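Local atomic coordinates of probable nitrite reductase [nad(p)h] small subunit NIRD (Mycobacterium tuberculosis, PDB entry 4AIV), a protein that probably serves as the NirB-associated small subunit required for the activity of an NADH-dependent nitrite reductase that converts nitrite to ammonium. Residues Gln8-Ala13 against Arg110-Arg115; Gly43-Val48 against Ala103-Glu108. All coordinates share one frame; numbering follows the deposited sequence.

Interaction 1 (Gln8-Ala13 against Arg110-Arg115); sequences QVWTTA and RIQVAR
Trp10 and Ala114 face each other across two antiparallel strands, Gln8-Ala13 and Arg110-Arg115, at one border of the six-stranded sheet of this Rieske-like domain. Trp10 CA and Ala114 CA are 4.2 Å apart, the close spacing of a non-hydrogen-bonded pair. The Ala114 methyl sits over the six-membered ring of Trp10, with CB 3.4 Å from the ring centroid and 10° off the ring normal, which identifies a CH-pi contact. Gln112 OE1 lies over the opposite ring face, well above its plane and displaced toward the rim.

Thr12 and Gln112 form the next pair on the same sheet face. Their side chains cross obliquely, and Gln112 NE2 donates to Thr12 OG1 at 3.0 Å, a bent bond with 147° at the hydrogen. Gln112 OE1 accepts from Arg104 on the adjoining strand, and Arg104 also makes a cation-pi contact with Trp10, so both amide ends of Gln112 are engaged beside the indole.

The register is fixed by reciprocal backbone bonds in the hydrogen-bonded pairs Val9-Arg115 and Thr11-Val113; Thr11 N reaches Val113 O at 2.8 Å. One further link, Ala13 N to Ile111 O, measures 2.7 Å. On the sheet face that carries Thr11 and Val113, Leu37 and Ala47 pack against Val113.

On that same face Arg115 lies against Val9. Its chain is extended from CG to NE and carries NE to a salt bridge with Asp30. Arg115 CG passes 4.1 Å from Val9 CB, and Val9 CG2 lies 4.2 Å above one face of the guanidinium, toward its rim.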
loop_
_atom_site.group_PDB
_atom_site.type_symbol
_atom_site.label_atom_id
_atom_site.label_comp_id
_atom_site.label_asym_id
_atom_site.label_seq_id
_atom_site.Cartn_x
_atom_site.Cartn_y
_atom_site.Cartn_z
ATOM N N GLN A 8 -4.375 13.620 10.423
ATOM C CA GLN A 8 -4.256 12.912 9.158
ATOM C C GLN A 8 -4.300 13.891 7.990
ATOM O O GLN A 8 -5.248 14.667 7.846
ATOM C CB GLN A 8 -5.331 11.838 9.037
ATOM C CG GLN A 8 -5.151 10.728 10.053
ATOM C CD GLN A 8 -6.273 9.717 10.016
ATOM O OE1 GLN A 8 -7.448 10.081 9.951
ATOM N NE2 GLN A 8 -5.918 8.435 10.051
ATOM N N VAL A 9 -3.257 13.869 7.170
ATOM C CA VAL A 9 -3.218 14.725 5.995
ATOM C C VAL A 9 -3.518 13.885 4.771
ATOM O O VAL A 9 -2.689 13.067 4.350
ATOM C CB VAL A 9 -1.870 15.422 5.845
ATOM C CG1 VAL A 9 -1.879 16.307 4.589
ATOM C CG2 VAL A 9 -1.567 16.240 7.093
ATOM N N TRP A 10 -4.715 14.079 4.215
ATOM C CA TRP A 10 -5.223 13.212 3.156
ATOM C C TRP A 10 -4.804 13.678 1.772
ATOM O O TRP A 10 -4.893 14.864 1.441
ATOM C CB TRP A 10 -6.758 13.090 3.230
ATOM C CG TRP A 10 -7.230 12.405 4.490
ATOM C CD1 TRP A 10 -7.657 13.003 5.641
ATOM C CD2 TRP A 10 -7.290 10.988 4.715
ATOM N NE1 TRP A 10 -8.002 12.042 6.570
ATOM C CE2 TRP A 10 -7.776 10.799 6.035
ATOM C CE3 TRP A 10 -6.988 9.859 3.947
ATOM C CZ2 TRP A 10 -7.964 9.525 6.587
ATOM C CZ3 TRP A 10 -7.173 8.592 4.497
ATOM C CH2 TRP A 10 -7.661 8.440 5.803
ATOM N N THR A 11 -4.343 12.720 0.975
ATOM C CA THR A 11 -4.115 12.917 -0.443
ATOM C C THR A 11 -5.143 12.088 -1.201
ATOM O O THR A 11 -5.288 10.888 -0.956
ATOM C CB THR A 11 -2.693 12.472 -0.854
ATOM O OG1 THR A 11 -1.724 13.311 -0.214
ATOM C CG2 THR A 11 -2.506 12.558 -2.366
ATOM N N THR A 12 -5.860 12.723 -2.121
ATOM C CA THR A 12 -6.833 12.011 -2.943
ATOM C C THR A 12 -6.112 11.276 -4.065
ATOM O O THR A 12 -5.423 11.899 -4.873
ATOM C CB THR A 12 -7.883 12.988 -3.525
ATOM O OG1 THR A 12 -8.637 13.545 -2.449
ATOM C CG2 THR A 12 -8.835 12.281 -4.482
ATOM N N ALA A 13 -6.249 9.950 -4.096
ATOM C CA ALA A 13 -5.577 9.135 -5.106
ATOM C C ALA A 13 -6.345 9.109 -6.424
ATOM O O ALA A 13 -5.841 9.544 -7.462
ATOM C CB ALA A 13 -5.349 7.689 -4.589
ATOM N N ARG A 110 -14.295 8.159 -3.540
ATOM C CA ARG A 110 -12.930 8.614 -3.804
ATOM C C ARG A 110 -11.971 7.879 -2.887
ATOM O O ARG A 110 -12.218 7.772 -1.680
ATOM C CB ARG A 110 -12.798 10.123 -3.566
ATOM C CG ARG A 110 -13.526 11.004 -4.577
ATOM N N ILE A 111 -10.883 7.368 -3.453
ATOM C CA ILE A 111 -9.844 6.743 -2.644
ATOM C C ILE A 111 -8.862 7.800 -2.149
ATOM O O ILE A 111 -8.315 8.575 -2.937
ATOM C CB ILE A 111 -9.068 5.664 -3.426
ATOM C CG1 ILE A 111 -10.033 4.583 -3.923
ATOM C CG2 ILE A 111 -7.981 5.047 -2.540
ATOM C CD1 ILE A 111 -9.391 3.563 -4.842
ATOM N N GLN A 112 -8.657 7.845 -0.838
ATOM C CA GLN A 112 -7.665 8.743 -0.264
ATOM C C GLN A 112 -6.657 7.985 0.572
ATOM O O GLN A 112 -6.956 6.911 1.106
ATOM C CB GLN A 112 -8.333 9.778 0.627
ATOM C CG GLN A 112 -9.343 10.643 -0.076
ATOM C CD GLN A 112 -9.749 11.802 0.789
ATOM O OE1 GLN A 112 -10.449 11.627 1.788
ATOM N NE2 GLN A 112 -9.295 12.999 0.424
ATOM N N VAL A 113 -5.472 8.571 0.695
ATOM C CA VAL A 113 -4.407 8.024 1.513
ATOM C C VAL A 113 -3.873 9.126 2.408
ATOM O O VAL A 113 -3.620 10.245 1.945
ATOM C CB VAL A 113 -3.244 7.485 0.643
ATOM C CG1 VAL A 113 -2.121 6.954 1.533
ATOM C CG2 VAL A 113 -3.736 6.412 -0.316
ATOM N N ALA A 114 -3.697 8.819 3.689
ATOM C CA ALA A 114 -3.216 9.822 4.626
ATOM C C ALA A 114 -1.774 9.573 5.020
ATOM O O ALA A 114 -1.280 8.447 4.975
ATOM C CB ALA A 114 -4.090 9.844 5.879
ATOM N N ARG A 115 -1.087 10.640 5.392
ATOM C CA ARG A 115 0.118 10.489 6.182
ATOM C C ARG A 115 -0.211 11.139 7.510
ATOM O O ARG A 115 -1.026 12.066 7.576
ATOM C CB ARG A 115 1.323 11.168 5.533
ATOM C CG ARG A 115 1.177 12.665 5.429
ATOM C CD ARG A 115 2.512 13.366 5.337
ATOM N NE ARG A 115 2.302 14.788 5.115
ATOM C CZ ARG A 115 2.650 15.752 5.963
ATOM N NH1 ARG A 115 3.260 15.459 7.103
ATOM N NH2 ARG A 115 2.396 17.019 5.651
#

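Interaction 2 (Gly43-Val48 against Ala103-Glu108); sequences GSVHAV and ARVTPE
Val45 CG2 packs against Ala103 CB and Val105 CG2, each 3.8 Å away, where antiparallel strands 45-49 and 100-105 diverge within the six-stranded sheet of the Rieske-like fold. The segment axes approach only to 6.2 Å, and the two segments share no direct backbone hydrogen bond, so side chains and one water carry the contact.

The rotamers explain the fit. In Val45, CG1 is anti to the carbonyl carbon (chi1 -65°), leaving CG2 between the backbone N and the carbonyl carbon, pointed at the facing strand. In Val105, CG1 is anti to the backbone N (chi1 -171°) and CG2 is anti to the carbonyl carbon. Val105 CG2 thereby meets both methyls of Val45, with CG1 of Val45 at 3.9 Å, as the two side chains cross. Ala103 CB, beside Val45 CG2, also touches the methyl of Ala47, CB to CB at 4.2 Å. Ile111 and Val113 of strand 110-117, beyond 100-105 in the sheet order, touch Val45 and Ala47, respectively.

The water spans the gap by donating to two carbonyls, Val45 O at 2.8 Å and Ala103 O at 3.1 Å. Direct strand pairing appears just beyond, in a backbone bond between Ala47 and Tyr101.

The bond from CA to CB of His46 points away from Ala103-Glu108. Its ring is held by His46 NE2 donating to Ser44 OG at 2.8 Å, with the oxygen 20° out of the imidazole plane.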
loop_
_atom_site.group_PDB
_atom_site.type_symbol
_atom_site.label_atom_id
_atom_site.label_comp_id
_atom_site.label_asym_id
_atom_site.label_seq_id
_atom_site.Cartn_x
_atom_site.Cartn_y
_atom_site.Cartn_z
ATOM N N GLY A 43 -12.904 -5.445 -1.494
ATOM C CA GLY A 43 -13.252 -4.039 -1.627
ATOM C C GLY A 43 -12.313 -3.067 -0.920
ATOM O O GLY A 43 -12.318 -1.864 -1.207
ATOM N N SER A 44 -11.508 -3.576 0.004
ATOM C CA SER A 44 -10.624 -2.722 0.798
ATOM C C SER A 44 -9.506 -2.103 -0.042
ATOM O O SER A 44 -9.073 -2.679 -1.049
ATOM C CB SER A 44 -10.010 -3.511 1.961
ATOM O OG SER A 44 -9.112 -4.513 1.496
ATOM N N VAL A 45 -9.061 -0.920 0.373
ATOM C CA VAL A 45 -7.863 -0.316 -0.195
ATOM C C VAL A 45 -6.784 -0.289 0.873
ATOM O O VAL A 45 -7.076 -0.106 2.056
ATOM C CB VAL A 45 -8.114 1.114 -0.770
ATOM C CG1 VAL A 45 -9.074 1.046 -1.954
ATOM C CG2 VAL A 45 -8.647 2.065 0.311
ATOM N N HIS A 46 -5.538 -0.507 0.459
ATOM C CA HIS A 46 -4.415 -0.529 1.389
ATOM C C HIS A 46 -3.240 0.233 0.792
ATOM O O HIS A 46 -2.944 0.101 -0.403
ATOM C CB HIS A 46 -4.009 -1.970 1.710
ATOM C CG HIS A 46 -5.089 -2.750 2.391
ATOM N ND1 HIS A 46 -5.253 -2.776 3.756
ATOM C CD2 HIS A 46 -6.100 -3.498 1.877
ATOM C CE1 HIS A 46 -6.297 -3.509 4.066
ATOM N NE2 HIS A 46 -6.834 -3.971 2.939
ATOM N N ALA A 47 -2.578 1.031 1.619
ATOM C CA ALA A 47 -1.435 1.824 1.159
ATOM C C ALA A 47 -0.205 1.520 1.998
ATOM O O ALA A 47 -0.226 1.667 3.237
ATOM C CB ALA A 47 -1.761 3.318 1.210
ATOM N N VAL A 48 0.862 1.078 1.329
ATOM C CA VAL A 48 2.126 0.807 2.000
ATOM C C VAL A 48 3.265 1.551 1.291
ATOM O O VAL A 48 3.082 2.079 0.187
ATOM C CB VAL A 48 2.445 -0.721 2.086
ATOM C CG1 VAL A 48 1.382 -1.452 2.916
ATOM C CG2 VAL A 48 2.568 -1.336 0.695
ATOM N N ALA A 103 -5.770 4.449 4.634
ATOM C CA ALA A 103 -6.362 4.540 3.312
ATOM C C ALA A 103 -7.861 4.322 3.441
ATOM O O ALA A 103 -8.316 3.421 4.151
ATOM C CB ALA A 103 -5.741 3.514 2.379
ATOM N N ARG A 104 -8.633 5.159 2.764
ATOM C CA ARG A 104 -10.079 5.073 2.875
ATOM C C ARG A 104 -10.761 5.282 1.532
ATOM O O ARG A 104 -10.157 5.796 0.575
ATOM C CB ARG A 104 -10.595 6.107 3.898
ATOM C CG ARG A 104 -10.428 7.555 3.452
ATOM C CD ARG A 104 -11.011 8.505 4.489
ATOM N NE ARG A 104 -10.917 9.907 4.077
ATOM C CZ ARG A 104 -11.160 10.934 4.885
ATOM N NH1 ARG A 104 -11.506 10.707 6.151
ATOM N NH2 ARG A 104 -11.041 12.183 4.435
ATOM N N VAL A 105 -12.019 4.854 1.461
ATOM C CA VAL A 105 -12.879 5.191 0.337
ATOM C C VAL A 105 -14.030 6.025 0.892
ATOM O O VAL A 105 -14.787 5.555 1.747
ATOM C CB VAL A 105 -13.407 3.923 -0.386
ATOM C CG1 VAL A 105 -14.108 4.295 -1.685
ATOM C CG2 VAL A 105 -12.263 2.949 -0.655
ATOM N N THR A 106 -14.140 7.273 0.440
ATOM C CA THR A 106 -15.191 8.169 0.921
ATOM C C THR A 106 -16.547 7.617 0.479
ATOM O O THR A 106 -16.604 6.802 -0.455
ATOM C CB THR A 106 -15.017 9.607 0.368
ATOM O OG1 THR A 106 -15.152 9.575 -1.053
ATOM C CG2 THR A 106 -13.638 10.196 0.734
ATOM N N PRO A 107 -17.646 8.058 1.129
ATOM C CA PRO A 107 -18.956 7.552 0.704
ATOM C C PRO A 107 -19.240 7.817 -0.769
ATOM O O PRO A 107 -19.928 7.016 -1.414
ATOM C CB PRO A 107 -19.925 8.318 1.602
ATOM C CG PRO A 107 -19.145 8.512 2.865
ATOM C CD PRO A 107 -17.745 8.819 2.391
ATOM N N GLU A 108 -18.675 8.901 -1.297
ATOM C CA GLU A 108 -18.878 9.296 -2.691
ATOM C C GLU A 108 -17.983 8.528 -3.662
ATOM O O GLU A 108 -18.099 8.687 -4.880
ATOM C CB GLU A 108 -18.656 10.808 -2.860
ATOM C CG GLU A 108 -19.677 11.675 -2.128
ATOM C CD GLU A 108 -19.448 11.738 -0.618
ATOM O OE1 GLU A 108 -18.303 11.490 -0.156
ATOM O OE2 GLU A 108 -20.421 12.041 0.114
HETATM O O HOH W 1 -6.497 0.966 4.615
#

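Overall arrangement
Both interactions belong to one antiparallel sheet, in which strands 110-117 and 100-105 are neighbours that follow each other along the chain. Interaction 1 pairs the outermost strand 7-15 with 110-117; it buries 585 Å² and combines regular backbone bonding with an aromatic contact and polar side chains, Gln8 and Thr12 being exposed. Interaction 2, nested inside its loop, lies deeper in the strand order and buries 205 Å²; small apolar groups and a bridging water make the contact, and its Val45 and Ala47 are both buried. The two adjoin on both sides of the sheet, through Arg104 on the Trp10 side and through Val113 CG1 against Ala47 CB on the other.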